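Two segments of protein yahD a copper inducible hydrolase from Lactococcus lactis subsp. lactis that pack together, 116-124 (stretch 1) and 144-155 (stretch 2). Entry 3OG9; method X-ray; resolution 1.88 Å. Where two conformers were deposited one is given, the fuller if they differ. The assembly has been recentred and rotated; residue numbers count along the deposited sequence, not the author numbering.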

# COMPACT_ATOMS: atom_id res chain seq x y z
N ALA A 116 0.35 -3.24 -1.95
CA ALA A 116 1.56 -3.13 -1.07
C ALA A 116 1.57 -4.22 0.01
O ALA A 116 2.59 -4.90 0.27
CB ALA A 116 1.63 -1.74 -0.43
N LEU A 117 0.41 -4.37 0.64
CA LEU A 117 0.22 -5.34 1.70
C LEU A 117 0.35 -6.77 1.19
O LEU A 117 0.96 -7.63 1.83
CB LEU A 117 -1.14 -5.14 2.33
CG LEU A 117 -1.25 -3.94 3.24
CD1 LEU A 117 -2.75 -3.72 3.54
CD2 LEU A 117 -0.43 -4.15 4.53
N ASN A 118 -0.19 -7.01 0.01
CA ASN A 118 -0.05 -8.32 -0.61
C ASN A 118 1.41 -8.66 -1.00
O ASN A 118 1.88 -9.76 -0.72
CB ASN A 118 -1.01 -8.45 -1.79
CG ASN A 118 -1.03 -9.86 -2.37
OD1 ASN A 118 -0.29 -10.17 -3.30
ND2 ASN A 118 -1.88 -10.72 -1.82
N MET A 119 2.11 -7.72 -1.64
CA MET A 119 3.53 -7.88 -1.97
C MET A 119 4.40 -8.18 -0.74
O MET A 119 5.30 -9.02 -0.80
CB MET A 119 4.06 -6.63 -2.66
CG MET A 119 3.58 -6.55 -4.11
SD MET A 119 4.22 -5.15 -5.04
CE MET A 119 3.85 -3.79 -3.95
N PHE A 120 4.09 -7.50 0.35
CA PHE A 120 4.84 -7.61 1.62
C PHE A 120 4.63 -9.02 2.16
O PHE A 120 5.61 -9.73 2.51
CB PHE A 120 4.23 -6.60 2.59
CG PHE A 120 5.07 -6.31 3.81
CD1 PHE A 120 6.43 -6.04 3.68
CD2 PHE A 120 4.47 -6.24 5.06
CE1 PHE A 120 7.21 -5.71 4.81
CE2 PHE A 120 5.24 -5.92 6.19
CZ PHE A 120 6.62 -5.65 6.05
N LEU A 121 3.37 -9.43 2.22
CA LEU A 121 2.99 -10.73 2.78
C LEU A 121 3.44 -11.91 1.90
O LEU A 121 3.68 -13.01 2.41
CB LEU A 121 1.47 -10.78 3.02
CG LEU A 121 1.01 -10.02 4.26
CD1 LEU A 121 -0.48 -9.78 4.25
CD2 LEU A 121 1.40 -10.79 5.52
N ARG A 122 3.53 -11.68 0.59
CA ARG A 122 4.02 -12.68 -0.34
C ARG A 122 5.54 -12.70 -0.39
O ARG A 122 6.10 -13.55 -1.08
CB ARG A 122 3.49 -12.40 -1.75
CG ARG A 122 2.02 -12.78 -1.99
CD ARG A 122 1.91 -14.28 -2.19
NE ARG A 122 0.58 -14.76 -2.57
CZ ARG A 122 0.33 -16.03 -2.84
NH1 ARG A 122 1.31 -16.92 -2.76
NH2 ARG A 122 -0.88 -16.43 -3.18
N GLY A 123 6.19 -11.73 0.27
CA GLY A 123 7.67 -11.61 0.24
C GLY A 123 8.26 -11.18 -1.10
O GLY A 123 9.41 -11.50 -1.41
N LYS A 124 7.49 -10.44 -1.89
CA LYS A 124 7.98 -9.97 -3.19
C LYS A 124 8.80 -8.68 -3.06
O LYS A 124 9.69 -8.43 -3.89
CB LYS A 124 6.83 -9.78 -4.18
CG LYS A 124 6.04 -11.04 -4.56
CD LYS A 124 5.12 -10.70 -5.77
CE LYS A 124 4.33 -11.90 -6.23
NZ LYS A 124 3.67 -11.75 -7.59
N THR A 144 4.98 -17.67 3.79
CA THR A 144 6.28 -18.17 4.25
C THR A 144 7.20 -16.97 4.45
O THR A 144 8.41 -17.06 4.15
CB THR A 144 6.96 -19.10 3.21
OG1 THR A 144 7.30 -18.36 2.03
CG2 THR A 144 6.05 -20.31 2.85
N VAL A 145 6.63 -15.84 4.87
CA VAL A 145 7.43 -14.69 5.25
C VAL A 145 7.50 -14.59 6.75
O VAL A 145 6.55 -14.88 7.46
CB VAL A 145 6.93 -13.32 4.69
CG1 VAL A 145 7.31 -13.17 3.24
CG2 VAL A 145 5.43 -13.13 4.93
N GLN A 146 8.66 -14.18 7.21
CA GLN A 146 8.82 -13.82 8.60
C GLN A 146 9.07 -12.33 8.57
O GLN A 146 9.96 -11.83 7.86
CB GLN A 146 9.99 -14.61 9.19
CG GLN A 146 9.56 -15.83 10.04
CD GLN A 146 8.24 -16.46 9.60
OE1 GLN A 146 7.19 -16.27 10.25
NE2 GLN A 146 8.28 -17.20 8.49
N LEU A 147 8.23 -11.61 9.30
CA LEU A 147 8.27 -10.15 9.32
C LEU A 147 8.34 -9.66 10.77
O LEU A 147 7.75 -8.63 11.12
CB LEU A 147 7.02 -9.61 8.63
CG LEU A 147 6.86 -9.97 7.15
CD1 LEU A 147 5.47 -9.56 6.70
CD2 LEU A 147 7.92 -9.31 6.32
N ASP A 148 9.09 -10.37 11.60
CA ASP A 148 8.99 -10.22 13.06
C ASP A 148 9.42 -8.84 13.56
O ASP A 148 8.97 -8.40 14.61
CB ASP A 148 9.82 -11.30 13.77
CG ASP A 148 9.11 -11.93 14.97
OD1 ASP A 148 9.71 -12.88 15.51
OD2 ASP A 148 7.98 -11.52 15.39
N ASP A 149 10.27 -8.14 12.80
CA ASP A 149 10.81 -6.84 13.25
C ASP A 149 10.06 -5.63 12.66
O ASP A 149 10.40 -4.49 12.95
CB ASP A 149 12.30 -6.75 12.86
CG ASP A 149 12.54 -6.93 11.35
OD1 ASP A 149 11.77 -7.63 10.63
OD2 ASP A 149 13.57 -6.39 10.87
N LYS A 150 9.07 -5.89 11.80
CA LYS A 150 8.47 -4.85 10.96
C LYS A 150 7.34 -4.10 11.65
O LYS A 150 6.64 -4.65 12.51
CB LYS A 150 7.95 -5.47 9.64
CG LYS A 150 9.01 -6.26 8.86
CD LYS A 150 10.09 -5.37 8.34
CE LYS A 150 10.89 -6.13 7.27
NZ LYS A 150 11.84 -5.17 6.71
N HIS A 151 7.18 -2.82 11.29
CA HIS A 151 6.14 -1.97 11.83
C HIS A 151 5.22 -1.55 10.71
O HIS A 151 5.66 -1.21 9.61
CB HIS A 151 6.76 -0.75 12.50
CG HIS A 151 7.30 -1.03 13.87
ND1 HIS A 151 6.54 -0.87 15.01
CD2 HIS A 151 8.51 -1.47 14.29
CE1 HIS A 151 7.25 -1.21 16.07
NE2 HIS A 151 8.44 -1.59 15.66
N VAL A 152 3.92 -1.63 10.96
CA VAL A 152 2.94 -1.41 9.90
C VAL A 152 1.78 -0.61 10.51
O VAL A 152 1.33 -0.93 11.62
CB VAL A 152 2.40 -2.78 9.34
CG1 VAL A 152 1.15 -2.56 8.45
CG2 VAL A 152 3.50 -3.49 8.51
N PHE A 153 1.34 0.42 9.80
CA PHE A 153 0.18 1.26 10.22
C PHE A 153 -1.00 0.94 9.30
O PHE A 153 -0.82 0.90 8.07
CB PHE A 153 0.55 2.75 10.03
CG PHE A 153 -0.58 3.73 10.37
CD1 PHE A 153 -0.64 4.33 11.62
CD2 PHE A 153 -1.53 4.07 9.42
CE1 PHE A 153 -1.68 5.25 11.92
CE2 PHE A 153 -2.58 4.98 9.70
CZ PHE A 153 -2.66 5.55 10.96
N LEU A 154 -2.19 0.68 9.89
CA LEU A 154 -3.39 0.37 9.14
C LEU A 154 -4.52 1.23 9.62
O LEU A 154 -4.72 1.37 10.84
CB LEU A 154 -3.85 -1.09 9.33
CG LEU A 154 -2.84 -2.19 9.03
CD1 LEU A 154 -3.39 -3.56 9.48
CD2 LEU A 154 -2.49 -2.24 7.54
N SER A 155 -5.30 1.77 8.69
CA SER A 155 -6.57 2.41 9.11
C SER A 155 -7.75 1.53 8.71
O SER A 155 -7.65 0.78 7.74
CB SER A 155 -6.72 3.78 8.50
OG SER A 155 -6.93 3.70 7.11
O HOH W 1 4.86 -15.71 1.79

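Where a helix ends against a loop that leads into a strand, the two segments can be held together almost wholly by the fit of apolar side chains, and this pair from YahD illustrates the point. No direct hydrogen bond joins the stretches, yet together they bury about 400 Å² of surface. The backbones approach at one end and separate at the other: the CA atoms of G123 and V145 lie 5.9 Å apart, those of L117 and V152 9.5 Å.

The walk along stretch 2 starts with T144, whose contribution is polar and indirect. Its N donates to a water (2.8 Å to the water O), which in turn donates to L121 O at 3.0 Å. Carbonyls near the end of a helix often lack the usual i+4 amide donor, and water commonly bonds to them; here it links L121 O to T144 N.

V145 then presses against the helix terminus itself. Its CG2 lies 3.1 Å from L121 O, a tight approach, while CG1 sits 3.4 Å from G123 CA. G123 closes a Schellman motif: its N bonds to F120 O at 3.1 Å, and K124 N reaches back to M119 O at 2.8 Å. The positive phi of G123 by itself favours glycine, and the packing adds a second reason, since an ideal CB here would point toward stretch 2 and fall 2.8 Å from V145 CG1, a clash.

Q146 stays out of reach, but L147 turns back toward the helix. Its CD1 lies over one face of the F120 ring, 4.0 Å from the centroid and 25° off the ring normal, so its methyl hydrogens can meet the pi cloud in a CH-pi contact. The same methyl is 4.4 Å from L121 CD2. L147 also opens a type I turn, closed by K150 N to L147 O at 3.1 Å, which carries D148 and D149 clear of the helix and brings the chain back at K150.

K150 packs through the aliphatic part of its side chain, with CG 3.7 Å from F120 CZ; its charged NZ is hydrogen-bonded outside this contact. On the strand, alternation takes over. H151 points away, V152 points toward the helix and sets CG2 3.8 Å from F120 CE2, and F153 is out of reach. L154 starts sideways, but its end comes nearer, bringing CD2 to 4.1 Å from L117 CD2. F120 thus serves as the hub, its ring touching L147, K150 and V152 in turn.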